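Local coordinates for 5-formyltetrahydrofolate cyclo-ligase family protein (Bacillus anthracis, PDB 2JCB) that probably catalyses the ATP- and magnesium-dependent cyclisation of 5-formyltetrahydrofolate to 5,10-methenyltetrahydrofolate, a step of folate metabolism, at residues K18-H23 and S168-E173; S36-F41 and I188-T193; K47-A52 and W75-R80; V81-C86 and R96-F101; I127-V132 and K161-A166. All coordinates share one frame; numbering follows the deposited sequence.

Contact 1: residues K18-H23 and S168-E173; sequences KQIIEH and SFQMVE
His23 and Ile20, one turn apart on helix 6-26, meet Phe169 in the loop that follows strand 161-165; the same helix carries Arg10, Lys13 and Arg17 of the ADP pocket. The outer half of the contact is a face-to-face stack. The imidazole of His23 and the phenyl ring of Phe169 have centroids 3.9 Å apart and planes only 7° from parallel. His23 ND1 sits over the centre of the Phe169 ring, 3.6 Å from CE1, while Phe169 CD1 lies over the centre of the imidazole. The histidine holds CG anti to its backbone N (chi1 -169°), which puts CG on the loop side of the helix. Phe169 CB adds a CH-pi contact on the same imidazole face. Deeper in, Ile20 packs with both of its ends: CD1 comes within 3.2 Å of Phe169 O, a tight approach, and lies 4.3 Å from Val172 CG1, whereas CG2 lies 3.9 Å from Gln170 CG. The amide of Gln170 turns elsewhere, OE1 to Tyr167 N and NE2 to Val135 O. Between the two segments, attraction therefore rests on ring stacking and van der Waals contact, with the Gln170 amide bonded elsewhere in the chain.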
# COMPACT_ATOMS: atom_id res chain seq x y z
N LYS A 18 9.30 -10.90 -8.55
CA LYS A 18 10.22 -11.89 -7.93
C LYS A 18 11.51 -11.25 -7.37
O LYS A 18 11.84 -11.42 -6.19
CB LYS A 18 10.53 -13.01 -8.95
CG LYS A 18 11.21 -14.29 -8.42
CD LYS A 18 11.56 -15.27 -9.57
CE LYS A 18 12.45 -16.46 -9.10
NZ LYS A 18 13.34 -17.02 -10.18
N GLN A 19 12.20 -10.49 -8.22
CA GLN A 19 13.49 -9.87 -7.85
C GLN A 19 13.41 -8.91 -6.66
O GLN A 19 14.26 -8.95 -5.77
CB GLN A 19 14.15 -9.24 -9.10
CG GLN A 19 15.16 -8.10 -8.85
CD GLN A 19 15.50 -7.33 -10.14
OE1 GLN A 19 15.16 -6.15 -10.31
NE2 GLN A 19 16.16 -8.01 -11.05
N ILE A 20 12.38 -8.04 -6.63
CA ILE A 20 12.22 -7.08 -5.56
C ILE A 20 11.78 -7.75 -4.25
O ILE A 20 12.28 -7.39 -3.20
CB ILE A 20 11.25 -5.93 -5.95
CG1 ILE A 20 11.79 -5.07 -7.09
CG2 ILE A 20 11.10 -5.00 -4.82
CD1 ILE A 20 13.07 -4.37 -6.71
N ILE A 21 10.88 -8.72 -4.34
CA ILE A 21 10.46 -9.52 -3.18
C ILE A 21 11.62 -10.26 -2.52
O ILE A 21 11.75 -10.29 -1.31
CB ILE A 21 9.23 -10.45 -3.53
CG1 ILE A 21 8.00 -9.56 -3.73
CG2 ILE A 21 8.98 -11.54 -2.40
CD1 ILE A 21 6.71 -10.26 -4.20
N GLU A 22 12.49 -10.82 -3.34
CA GLU A 22 13.72 -11.52 -2.92
C GLU A 22 14.63 -10.54 -2.19
O GLU A 22 15.17 -10.85 -1.13
CB GLU A 22 14.44 -12.10 -4.12
CG GLU A 22 15.71 -12.84 -3.80
CD GLU A 22 16.19 -13.67 -4.99
OE1 GLU A 22 15.81 -13.33 -6.14
OE2 GLU A 22 16.94 -14.66 -4.78
N HIS A 23 14.76 -9.34 -2.75
CA HIS A 23 15.56 -8.31 -2.14
C HIS A 23 14.94 -7.92 -0.79
O HIS A 23 15.65 -7.82 0.20
CB HIS A 23 15.68 -7.11 -3.09
CG HIS A 23 16.70 -6.09 -2.67
ND1 HIS A 23 16.86 -5.68 -1.36
CD2 HIS A 23 17.62 -5.40 -3.39
CE1 HIS A 23 17.84 -4.80 -1.29
NE2 HIS A 23 18.31 -4.60 -2.51
N SER A 168 13.89 2.61 -1.07
CA SER A 168 14.42 3.12 -2.32
C SER A 168 14.77 2.03 -3.35
O SER A 168 14.67 2.27 -4.56
CB SER A 168 15.57 4.11 -2.08
OG SER A 168 16.69 3.45 -1.59
N PHE A 169 15.16 0.83 -2.90
CA PHE A 169 15.42 -0.28 -3.79
C PHE A 169 14.14 -0.83 -4.48
O PHE A 169 14.24 -1.65 -5.39
CB PHE A 169 16.19 -1.42 -3.09
CG PHE A 169 15.34 -2.21 -2.11
CD1 PHE A 169 14.46 -3.20 -2.58
CD2 PHE A 169 15.43 -1.99 -0.73
CE1 PHE A 169 13.69 -3.96 -1.73
CE2 PHE A 169 14.65 -2.76 0.16
CZ PHE A 169 13.75 -3.73 -0.35
N GLN A 170 12.96 -0.43 -4.02
CA GLN A 170 11.73 -0.77 -4.72
C GLN A 170 11.49 0.13 -5.90
O GLN A 170 10.63 -0.16 -6.73
CB GLN A 170 10.55 -0.66 -3.76
CG GLN A 170 10.49 -1.76 -2.71
CD GLN A 170 9.32 -1.54 -1.75
OE1 GLN A 170 9.49 -1.09 -0.63
NE2 GLN A 170 8.13 -1.94 -2.19
N MET A 171 12.26 1.22 -5.98
CA MET A 171 12.22 2.09 -7.17
C MET A 171 12.97 1.50 -8.35
O MET A 171 14.15 1.07 -8.24
CB MET A 171 12.76 3.49 -6.83
CG MET A 171 12.06 4.18 -5.68
SD MET A 171 10.28 4.40 -5.93
CE MET A 171 10.14 5.06 -7.60
N VAL A 172 12.29 1.44 -9.50
CA VAL A 172 12.94 0.89 -10.70
C VAL A 172 12.82 1.82 -11.90
O VAL A 172 12.00 2.71 -11.94
CB VAL A 172 12.47 -0.56 -11.08
CG1 VAL A 172 12.63 -1.54 -9.90
CG2 VAL A 172 11.04 -0.55 -11.60
N GLU A 173 13.66 1.59 -12.90
CA GLU A 173 13.73 2.49 -14.02
C GLU A 173 12.51 2.39 -14.93
O GLU A 173 12.02 3.40 -15.46
CB GLU A 173 14.98 2.18 -14.81
CG GLU A 173 16.23 2.77 -14.18
CD GLU A 173 16.22 4.27 -14.25
OE1 GLU A 173 16.07 4.80 -15.38
OE2 GLU A 173 16.31 4.92 -13.18

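Contact 2: residues S36-F41 and I188-T193; sequences SEQIVF and ITEKGT
Ile39 on helix 29-44 lays its CG1 against the backbone where strand 186-189 turns, 3.6 Å from Glu190 N and 3.7 Å from Thr189 C. CG1 is anti to the carbonyl carbon (chi1 -76°), which leaves CG2 on the side of Ile188, 4.3 Å from the CG2 of that residue. Ile188 CG2 also rests 3.8 Å from Ile39 O, so side chain and helix backbone both take part. One residue back, Gln38 touches with its amide oxygen: OE1 stands 3.6 Å from Glu190 CB, and the amide plane is 41° from that of the Glu190 carboxylate. The helix thus covers a beta hairpin formed by strands 186-189 and 192-195, the latter an outermost strand of the main mixed sheet. Glu190 and Lys191 lie in the turn between the strands; Thr189 N donates to Gly192 O, and the return bond from Gly192 N is weak. Thr189 OG1 accepts from Lys191 N at 3.1 Å, an ST turn. Farther out, the Glu190 chain bends at chi2 (-84°) and its OE2 is bonded to Ser168 OG. Ile188 also touches Leu163 and Leu165 of strand 161-165, and Ile39 touches Leu165 as well.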
# COMPACT_ATOMS: atom_id res chain seq x y z
N SER A 36 12.06 1.61 7.91
CA SER A 36 10.61 1.76 8.13
C SER A 36 10.34 3.00 8.98
O SER A 36 9.39 3.74 8.69
CB SER A 36 9.99 0.56 8.84
OG SER A 36 9.81 -0.50 7.91
N GLU A 37 11.18 3.19 10.00
CA GLU A 37 11.11 4.36 10.89
C GLU A 37 11.28 5.68 10.12
O GLU A 37 10.51 6.64 10.34
CB GLU A 37 12.20 4.24 11.97
CG GLU A 37 11.66 3.53 13.21
CD GLU A 37 12.73 2.91 14.18
OE1 GLU A 37 13.96 3.24 14.10
OE2 GLU A 37 12.29 2.09 15.04
N GLN A 38 12.30 5.72 9.24
CA GLN A 38 12.59 6.94 8.45
C GLN A 38 11.44 7.29 7.52
O GLN A 38 11.05 8.45 7.39
CB GLN A 38 13.89 6.80 7.65
CG GLN A 38 15.07 6.76 8.59
CD GLN A 38 16.40 6.55 7.88
OE1 GLN A 38 16.45 6.42 6.66
NE2 GLN A 38 17.49 6.50 8.67
N ILE A 39 10.86 6.26 6.89
CA ILE A 39 9.88 6.45 5.84
C ILE A 39 8.65 7.01 6.51
O ILE A 39 8.06 7.99 6.00
CB ILE A 39 9.58 5.16 5.14
CG1 ILE A 39 10.76 4.85 4.19
CG2 ILE A 39 8.29 5.22 4.38
CD1 ILE A 39 10.83 3.38 3.69
N VAL A 40 8.26 6.41 7.65
CA VAL A 40 7.05 6.86 8.34
C VAL A 40 7.21 8.23 8.97
O VAL A 40 6.27 9.02 8.93
CB VAL A 40 6.39 5.81 9.32
CG1 VAL A 40 6.03 4.52 8.49
CG2 VAL A 40 7.21 5.57 10.58
N PHE A 41 8.40 8.54 9.44
CA PHE A 41 8.64 9.88 10.00
C PHE A 41 8.32 10.88 8.85
O PHE A 41 7.66 11.90 9.09
CB PHE A 41 10.09 10.00 10.48
CG PHE A 41 10.51 11.39 10.87
CD1 PHE A 41 10.43 11.78 12.19
CD2 PHE A 41 10.98 12.29 9.91
CE1 PHE A 41 10.80 13.06 12.59
CE2 PHE A 41 11.37 13.58 10.30
CZ PHE A 41 11.27 13.96 11.63
N ILE A 188 6.88 7.87 -1.05
CA ILE A 188 7.81 8.28 -0.01
C ILE A 188 8.81 7.13 0.21
O ILE A 188 8.38 6.00 0.53
CB ILE A 188 7.07 8.55 1.29
CG1 ILE A 188 5.96 9.60 1.07
CG2 ILE A 188 8.04 9.02 2.35
CD1 ILE A 188 5.12 9.73 2.23
N THR A 189 10.11 7.42 0.07
CA THR A 189 11.18 6.47 0.37
C THR A 189 12.00 7.06 1.49
O THR A 189 11.68 8.17 2.01
CB THR A 189 12.11 6.21 -0.85
OG1 THR A 189 12.93 7.36 -1.08
CG2 THR A 189 11.31 5.84 -2.14
N GLU A 190 13.10 6.40 1.86
CA GLU A 190 13.89 6.94 2.95
C GLU A 190 14.76 8.12 2.45
O GLU A 190 15.42 8.78 3.25
CB GLU A 190 14.79 5.85 3.57
CG GLU A 190 15.95 5.38 2.65
CD GLU A 190 15.57 4.30 1.62
OE1 GLU A 190 14.40 4.07 1.29
OE2 GLU A 190 16.51 3.69 1.12
N LYS A 191 14.81 8.30 1.14
CA LYS A 191 15.64 9.32 0.50
C LYS A 191 14.82 10.57 0.07
O LYS A 191 15.43 11.56 -0.33
CB LYS A 191 16.27 8.73 -0.79
CG LYS A 191 17.36 7.67 -0.65
CD LYS A 191 17.83 7.30 -2.03
CE LYS A 191 18.79 6.17 -1.93
NZ LYS A 191 19.56 6.07 -3.20
N GLY A 192 13.49 10.51 0.15
CA GLY A 192 12.66 11.67 -0.27
C GLY A 192 11.33 11.24 -0.82
O GLY A 192 10.76 10.22 -0.40
N THR A 193 10.84 12.02 -1.79
CA THR A 193 9.50 11.77 -2.33
C THR A 193 9.57 11.92 -3.84
O THR A 193 10.36 12.68 -4.37
CB THR A 193 8.43 12.73 -1.80
OG1 THR A 193 8.72 14.09 -2.21
CG2 THR A 193 8.29 12.65 -0.28

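Contact 3: residues K47-A52 and W75-R80; sequences KEWAEA and WKEGKR
Lys79 reaches from the loop after helix 68-76 to Trp49 and Ala52 at the C-terminal end of helix 47-51. From CB, which points toward that helix, the chain runs extended through CG and CD, passing Ala52 O, with CD 3.6 Å from it. CE then lies over one face of the Trp49 indole, offset toward the rim and 3.7 Å from CE2, a CH-pi contact with the five-membered ring. The last torsion bends the chain (chi4 -62°) and brings NZ between backbone carbonyls. It donates to Trp49 O at 2.8 Å and to Ala52 O at 2.9 Å, the latter in the carbonyl plane. NZ also lies over the face of the five-membered ring, 4.7 Å from its centroid, a cation-pi contact. Trp49 O is shared: Ala52 N reaches it from the opposite face of its plane. An ammonium at the carbonyl end of a helix should be favoured by the helix dipole. At the edge of the indole, Trp49 NE1 donates to the syn lone pair of Glu77 OE1 at 2.9 Å; the bond is bent (134°), with the acceptor 28° out of the ring plane. Glu77 directly precedes Gly78, whose positive phi closes helix 68-76 in a Schellman motif. The arrangement thus ties the end of helix 47-51, which leads into strand 54-56, to the exit of the helix in the beta-alpha-beta crossover 54-56, 68-76, 80-87.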
# COMPACT_ATOMS: atom_id res chain seq x y z
N LYS A 47 1.57 17.04 4.07
CA LYS A 47 0.30 17.77 4.19
C LYS A 47 -0.93 16.83 4.14
O LYS A 47 -1.86 17.01 4.92
CB LYS A 47 0.23 18.82 3.09
CG LYS A 47 -1.09 19.58 2.98
CD LYS A 47 -0.94 20.58 1.81
CE LYS A 47 -2.28 21.14 1.36
NZ LYS A 47 -2.62 22.24 2.26
N GLU A 48 -0.92 15.86 3.24
CA GLU A 48 -2.06 14.98 3.08
C GLU A 48 -2.27 14.04 4.26
O GLU A 48 -3.41 13.66 4.51
CB GLU A 48 -2.04 14.22 1.77
CG GLU A 48 -0.86 13.33 1.61
CD GLU A 48 0.28 14.00 0.85
OE1 GLU A 48 0.63 15.17 1.13
OE2 GLU A 48 0.84 13.32 -0.03
N TRP A 49 -1.21 13.73 5.01
CA TRP A 49 -1.37 13.03 6.30
C TRP A 49 -2.04 13.91 7.33
O TRP A 49 -3.07 13.55 7.92
CB TRP A 49 0.01 12.56 6.84
CG TRP A 49 -0.08 12.00 8.25
CD1 TRP A 49 0.06 12.69 9.41
CD2 TRP A 49 -0.42 10.65 8.62
NE1 TRP A 49 -0.13 11.84 10.49
CE2 TRP A 49 -0.41 10.58 10.02
CE3 TRP A 49 -0.69 9.49 7.87
CZ2 TRP A 49 -0.70 9.38 10.73
CZ3 TRP A 49 -0.98 8.29 8.56
CH2 TRP A 49 -0.99 8.26 9.98
N ALA A 50 -1.46 15.09 7.52
CA ALA A 50 -1.93 16.00 8.51
C ALA A 50 -3.42 16.29 8.30
O ALA A 50 -4.18 16.35 9.26
CB ALA A 50 -1.11 17.28 8.48
N GLU A 51 -3.81 16.47 7.04
CA GLU A 51 -5.18 16.88 6.72
C GLU A 51 -6.25 15.76 6.65
O GLU A 51 -7.47 16.07 6.77
CB GLU A 51 -5.20 17.68 5.41
CG GLU A 51 -4.55 19.04 5.58
CD GLU A 51 -4.56 19.85 4.29
OE1 GLU A 51 -4.92 19.29 3.23
OE2 GLU A 51 -4.22 21.05 4.35
N ALA A 52 -5.79 14.51 6.52
CA ALA A 52 -6.71 13.37 6.30
C ALA A 52 -7.45 13.11 7.59
O ALA A 52 -6.83 13.03 8.67
CB ALA A 52 -5.99 12.13 5.94
N TRP A 75 -4.65 6.51 15.00
CA TRP A 75 -5.55 6.41 16.15
C TRP A 75 -5.27 7.49 17.20
O TRP A 75 -6.18 8.13 17.69
CB TRP A 75 -5.48 5.05 16.81
CG TRP A 75 -6.14 3.95 16.03
CD1 TRP A 75 -7.16 4.06 15.14
CD2 TRP A 75 -5.84 2.55 16.13
NE1 TRP A 75 -7.51 2.83 14.66
CE2 TRP A 75 -6.72 1.88 15.27
CE3 TRP A 75 -4.93 1.81 16.89
CZ2 TRP A 75 -6.70 0.48 15.11
CZ3 TRP A 75 -4.90 0.42 16.72
CH2 TRP A 75 -5.78 -0.23 15.84
N LYS A 76 -3.98 7.70 17.48
CA LYS A 76 -3.56 8.68 18.47
C LYS A 76 -3.99 10.11 18.09
O LYS A 76 -4.38 10.90 18.97
CB LYS A 76 -2.05 8.61 18.65
CG LYS A 76 -1.57 9.31 19.92
CD LYS A 76 -0.10 9.64 19.77
CE LYS A 76 0.40 10.31 21.06
NZ LYS A 76 1.84 10.67 20.89
N GLU A 77 -3.95 10.40 16.80
CA GLU A 77 -4.30 11.69 16.21
C GLU A 77 -5.81 11.87 15.98
O GLU A 77 -6.26 12.92 15.50
CB GLU A 77 -3.46 11.91 14.93
CG GLU A 77 -1.99 12.03 15.29
CD GLU A 77 -1.07 12.43 14.18
OE1 GLU A 77 -1.42 12.23 13.02
OE2 GLU A 77 0.04 12.90 14.48
N GLY A 78 -6.60 10.86 16.32
CA GLY A 78 -8.04 10.92 16.13
C GLY A 78 -8.49 10.66 14.69
O GLY A 78 -9.65 10.98 14.37
N LYS A 79 -7.62 10.08 13.85
CA LYS A 79 -8.03 9.82 12.49
C LYS A 79 -8.77 8.49 12.48
O LYS A 79 -8.45 7.62 13.30
CB LYS A 79 -6.81 9.70 11.57
CG LYS A 79 -5.92 10.95 11.62
CD LYS A 79 -4.84 10.76 10.56
CE LYS A 79 -3.82 11.88 10.60
NZ LYS A 79 -4.44 13.20 10.31
N ARG A 80 -9.70 8.31 11.54
CA ARG A 80 -10.41 7.05 11.38
C ARG A 80 -9.53 6.22 10.48
O ARG A 80 -8.98 6.74 9.52
CB ARG A 80 -11.76 7.30 10.70
CG ARG A 80 -12.51 6.07 10.34
CD ARG A 80 -13.95 6.38 10.06
NE ARG A 80 -14.09 7.21 8.86
CZ ARG A 80 -15.25 7.47 8.27
NH1 ARG A 80 -16.36 6.95 8.77
NH2 ARG A 80 -15.28 8.21 7.16

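Contact 4: residues V81-C86 and R96-F101; sequences VVVPKC and RQISNF
Peptide planes of Val83 and Arg96 meet in the antiparallel beta hairpin of strands 80-87 and 92-98. Val83 N donates to Arg96 O at 3.0 Å from above the carbonyl plane, 36° out of it, while Arg96 N returns to Val83 O at 2.9 Å, again tilted. Farther along, Ile98 N bonds to Val81 O; between them Val82 and Gln97 form a non-hydrogen-bonded pair, with Gln97 CA 3.2 Å from Val81 O in a CA-H...O contact. The strand axes diverge markedly from antiparallel, at 127°. On one face Ile98 wedges against both outer valines: its CG2 is 3.7 Å from Val83 CG2, and its CG1 is 4.0 Å from Val81 CG1. Ile71 and Ala74 of helix 68-76 cover Val81 there. Val82 CG1 touches Gln97 CA on the other face. Arg96 NE bonds to Thr119 OG1. A water beside Val81 and Ile98 accepts from Val81 N and from Gln97 NE2, and donates to Ile98 O at 2.8 Å.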
# COMPACT_ATOMS: atom_id res chain seq x y z
N VAL A 81 -9.37 4.95 10.84
CA VAL A 81 -8.50 4.04 10.09
C VAL A 81 -9.36 2.95 9.45
O VAL A 81 -10.19 2.33 10.12
CB VAL A 81 -7.46 3.36 11.02
CG1 VAL A 81 -6.73 2.30 10.28
CG2 VAL A 81 -6.41 4.36 11.51
N VAL A 82 -9.17 2.77 8.15
CA VAL A 82 -9.86 1.70 7.36
C VAL A 82 -8.85 0.77 6.68
O VAL A 82 -7.88 1.22 6.06
CB VAL A 82 -10.98 2.21 6.40
CG1 VAL A 82 -12.01 3.02 7.16
CG2 VAL A 82 -10.41 3.02 5.25
N VAL A 83 -9.13 -0.54 6.74
CA VAL A 83 -8.24 -1.56 6.17
C VAL A 83 -9.08 -2.51 5.27
O VAL A 83 -10.29 -2.67 5.53
CB VAL A 83 -7.59 -2.37 7.32
CG1 VAL A 83 -6.60 -1.47 8.09
CG2 VAL A 83 -8.68 -2.85 8.34
N PRO A 84 -8.46 -3.08 4.22
CA PRO A 84 -9.30 -3.81 3.27
C PRO A 84 -9.57 -5.27 3.63
O PRO A 84 -8.71 -5.97 4.13
CB PRO A 84 -8.48 -3.75 1.97
CG PRO A 84 -7.06 -3.68 2.43
CD PRO A 84 -7.05 -3.02 3.78
N LYS A 85 -10.78 -5.70 3.29
CA LYS A 85 -11.11 -7.11 3.17
C LYS A 85 -11.27 -7.41 1.68
O LYS A 85 -12.14 -6.84 1.00
CB LYS A 85 -12.39 -7.46 3.95
CG LYS A 85 -12.76 -8.96 3.84
CD LYS A 85 -13.75 -9.42 4.90
CE LYS A 85 -14.07 -10.94 4.76
NZ LYS A 85 -12.90 -11.88 5.02
N CYS A 86 -10.47 -8.35 1.18
CA CYS A 86 -10.49 -8.68 -0.23
C CYS A 86 -11.49 -9.77 -0.53
O CYS A 86 -11.62 -10.75 0.21
CB CYS A 86 -9.10 -9.10 -0.72
SG CYS A 86 -7.88 -7.82 -0.57
N ARG A 96 -12.80 -1.32 5.68
CA ARG A 96 -13.62 -1.33 6.87
C ARG A 96 -12.91 -0.73 8.04
O ARG A 96 -11.72 -0.95 8.23
CB ARG A 96 -14.10 -2.77 7.23
CG ARG A 96 -14.59 -3.59 6.01
CD ARG A 96 -15.03 -4.97 6.50
NE ARG A 96 -16.34 -4.89 7.14
CZ ARG A 96 -17.48 -4.97 6.49
NH1 ARG A 96 -17.49 -5.13 5.17
NH2 ARG A 96 -18.60 -4.90 7.16
N GLN A 97 -13.64 0.03 8.83
CA GLN A 97 -13.01 0.73 9.95
C GLN A 97 -12.59 -0.20 11.08
O GLN A 97 -13.37 -1.08 11.52
CB GLN A 97 -13.93 1.83 10.49
CG GLN A 97 -13.37 2.48 11.72
CD GLN A 97 -14.25 3.57 12.32
OE1 GLN A 97 -15.44 3.62 12.07
NE2 GLN A 97 -13.63 4.45 13.10
N ILE A 98 -11.40 0.05 11.59
CA ILE A 98 -10.87 -0.64 12.80
C ILE A 98 -10.46 0.40 13.81
O ILE A 98 -9.79 1.38 13.46
CB ILE A 98 -9.69 -1.65 12.49
CG1 ILE A 98 -8.46 -1.03 11.76
CG2 ILE A 98 -10.25 -2.88 11.73
CD1 ILE A 98 -7.10 -1.88 11.88
N SER A 99 -10.88 0.18 15.05
CA SER A 99 -10.55 1.02 16.19
C SER A 99 -9.48 0.37 17.06
O SER A 99 -8.83 1.04 17.87
CB SER A 99 -11.80 1.24 17.02
OG SER A 99 -12.83 1.82 16.25
N ASN A 100 -9.34 -0.94 16.92
CA ASN A 100 -8.35 -1.72 17.69
C ASN A 100 -7.98 -2.98 16.92
O ASN A 100 -8.72 -3.40 16.01
CB ASN A 100 -8.86 -2.04 19.11
CG ASN A 100 -10.15 -2.86 19.10
OD1 ASN A 100 -10.16 -4.00 18.64
ND2 ASN A 100 -11.24 -2.29 19.64
N PHE A 101 -6.84 -3.59 17.27
CA PHE A 101 -6.34 -4.72 16.47
C PHE A 101 -7.12 -6.04 16.69
O PHE A 101 -6.99 -6.98 15.90
CB PHE A 101 -4.82 -4.93 16.67
CG PHE A 101 -3.97 -3.82 16.13
CD1 PHE A 101 -3.91 -3.56 14.76
CD2 PHE A 101 -3.22 -3.02 17.00
CE1 PHE A 101 -3.13 -2.50 14.27
CE2 PHE A 101 -2.44 -1.99 16.52
CZ PHE A 101 -2.39 -1.72 15.17
O HOH W 1 -10.69 4.06 13.28

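Contact 5: residues I127-V132 and K161-A166; sequences IDLQIV and KTLSLA
Lys161 opens strand 161-165 beside Asp128 and Leu129, its N donating to Asp128 O at 3.2 Å. Its carbonyl O takes the nearly straight bond from Gln130 N (2.9 Å, 170° at the hydrogen), while Lys161 CB packs on Leu129 CD1. Thr162 faces the other side of the sheet with Gln130; its OG1 is used by Glu185 N. Leu163 N reaches Gln130 O in the carbonyl plane, and Leu163 O receives Val132 N at 2.8 Å, completing the parallel pattern. The Leu163 side chain has CG between the backbone N and the carbonyl carbon (chi1 70°), and its two methyls divide the neighbours: CD2 is 4.1 Å from Leu129 CD1, CD1 is 4.2 Å from Ile131 CG1. Next, Ser164 OG donates to Val132 O at 2.9 Å from above the carbonyl plane, a side-chain bond beside the backbone bond of Val132 N. Leu165 CD1 ends the row, 3.9 Å from Ile131 CG2. Leu43 and Ile39 of helix 29-44 cover this leucine-isoleucine face. Two adjacent parallel strands of the central sheet, joined through helix 150-154, form a beta-alpha-beta crossover as in Rossmann-like folds; the connection carries Gly145 to Gly149 of the ADP pocket and Asp152 of the magnesium site.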
# COMPACT_ATOMS: atom_id res chain seq x y z
N ILE A 127 -13.01 8.37 2.26
CA ILE A 127 -11.65 8.06 2.62
C ILE A 127 -10.76 9.16 2.02
O ILE A 127 -10.78 9.35 0.82
CB ILE A 127 -11.22 6.64 2.11
CG1 ILE A 127 -12.16 5.53 2.68
CG2 ILE A 127 -9.71 6.39 2.38
CD1 ILE A 127 -11.99 4.13 2.03
N ASP A 128 -10.06 9.90 2.85
CA ASP A 128 -9.30 11.09 2.41
C ASP A 128 -7.98 10.75 1.74
O ASP A 128 -7.60 11.36 0.70
CB ASP A 128 -9.12 12.06 3.58
CG ASP A 128 -10.41 12.51 4.15
OD1 ASP A 128 -11.34 12.90 3.38
OD2 ASP A 128 -10.53 12.50 5.40
N LEU A 129 -7.33 9.71 2.26
CA LEU A 129 -6.03 9.28 1.79
C LEU A 129 -5.97 7.76 1.78
O LEU A 129 -6.33 7.12 2.77
CB LEU A 129 -4.99 9.83 2.77
CG LEU A 129 -3.53 9.42 2.52
CD1 LEU A 129 -3.04 10.00 1.15
CD2 LEU A 129 -2.63 9.83 3.73
N GLN A 130 -5.50 7.21 0.67
CA GLN A 130 -5.20 5.78 0.57
C GLN A 130 -3.71 5.59 0.50
O GLN A 130 -3.09 6.12 -0.42
CB GLN A 130 -5.85 5.18 -0.66
CG GLN A 130 -7.37 4.99 -0.42
CD GLN A 130 -7.68 3.68 0.41
OE1 GLN A 130 -6.80 3.08 0.97
NE2 GLN A 130 -8.96 3.28 0.44
N ILE A 131 -3.18 4.84 1.46
CA ILE A 131 -1.77 4.49 1.50
C ILE A 131 -1.73 3.15 0.72
O ILE A 131 -2.17 2.11 1.27
CB ILE A 131 -1.27 4.45 2.94
CG1 ILE A 131 -1.35 5.91 3.50
CG2 ILE A 131 0.14 3.91 2.95
CD1 ILE A 131 -1.00 6.05 4.99
N VAL A 132 -1.13 3.12 -0.48
CA VAL A 132 -1.34 2.00 -1.39
C VAL A 132 -0.12 1.10 -1.28
O VAL A 132 0.97 1.60 -1.36
CB VAL A 132 -1.56 2.54 -2.82
CG1 VAL A 132 -1.48 1.38 -3.89
CG2 VAL A 132 -2.88 3.38 -2.89
N LYS A 161 -6.87 11.17 -2.41
CA LYS A 161 -5.41 11.23 -2.53
C LYS A 161 -4.77 9.86 -2.34
O LYS A 161 -5.24 9.10 -1.51
CB LYS A 161 -4.88 12.22 -1.50
CG LYS A 161 -5.38 13.68 -1.80
CD LYS A 161 -5.00 14.59 -0.67
CE LYS A 161 -5.95 15.78 -0.64
NZ LYS A 161 -5.40 16.83 -1.53
N THR A 162 -3.69 9.58 -3.06
CA THR A 162 -2.97 8.31 -2.93
C THR A 162 -1.50 8.54 -2.65
O THR A 162 -0.89 9.50 -3.16
CB THR A 162 -3.05 7.42 -4.20
OG1 THR A 162 -2.55 8.11 -5.35
CG2 THR A 162 -4.48 7.01 -4.45
N LEU A 163 -0.91 7.66 -1.87
CA LEU A 163 0.54 7.65 -1.76
C LEU A 163 0.97 6.26 -1.43
O LEU A 163 0.22 5.50 -0.88
CB LEU A 163 1.09 8.67 -0.73
CG LEU A 163 0.91 8.50 0.75
CD1 LEU A 163 1.97 7.44 1.37
CD2 LEU A 163 1.02 9.89 1.43
N SER A 164 2.21 5.96 -1.78
CA SER A 164 2.83 4.68 -1.45
C SER A 164 4.08 4.92 -0.67
O SER A 164 4.72 5.97 -0.81
CB SER A 164 3.12 3.86 -2.69
OG SER A 164 1.94 3.45 -3.37
N LEU A 165 4.36 3.99 0.24
CA LEU A 165 5.59 3.95 1.03
C LEU A 165 6.50 2.87 0.44
O LEU A 165 6.03 1.76 0.20
CB LEU A 165 5.23 3.64 2.49
CG LEU A 165 4.13 4.52 3.09
CD1 LEU A 165 3.66 4.12 4.54
CD2 LEU A 165 4.61 5.98 3.10
N ALA A 166 7.80 3.16 0.23
CA ALA A 166 8.69 2.23 -0.41
C ALA A 166 10.11 2.41 0.04
O ALA A 166 10.55 3.53 0.25
CB ALA A 166 8.58 2.36 -1.91
O HOH W 2 -8.70 13.11 -0.70
O HOH W 3 2.95 1.50 0.33

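Overall arrangement
Contact 5 is the most central, about 7 Å from the centre of the chain, and is built mainly of parallel backbone bonds. Contact 4 extends the same mixed sheet with an antiparallel hairpin; the two touch where Val82 meets Ile127. Contact 2, also buried, packs a helix on the sheet's other end, and its strand 186-189 pairs with strand 161-165 of contact 5. Contact 3, though farther from the centre, is buried too and uses charge, carbonyl and indole chemistry; it meets contact 4 through Trp75 NE1 and Ile98 O. Contact 1, partly buried, relies on stacked rings. It joins contact 2 through Ser168 OG and Glu190 OE2, and lies across the chain's centre from contacts 3 and 4.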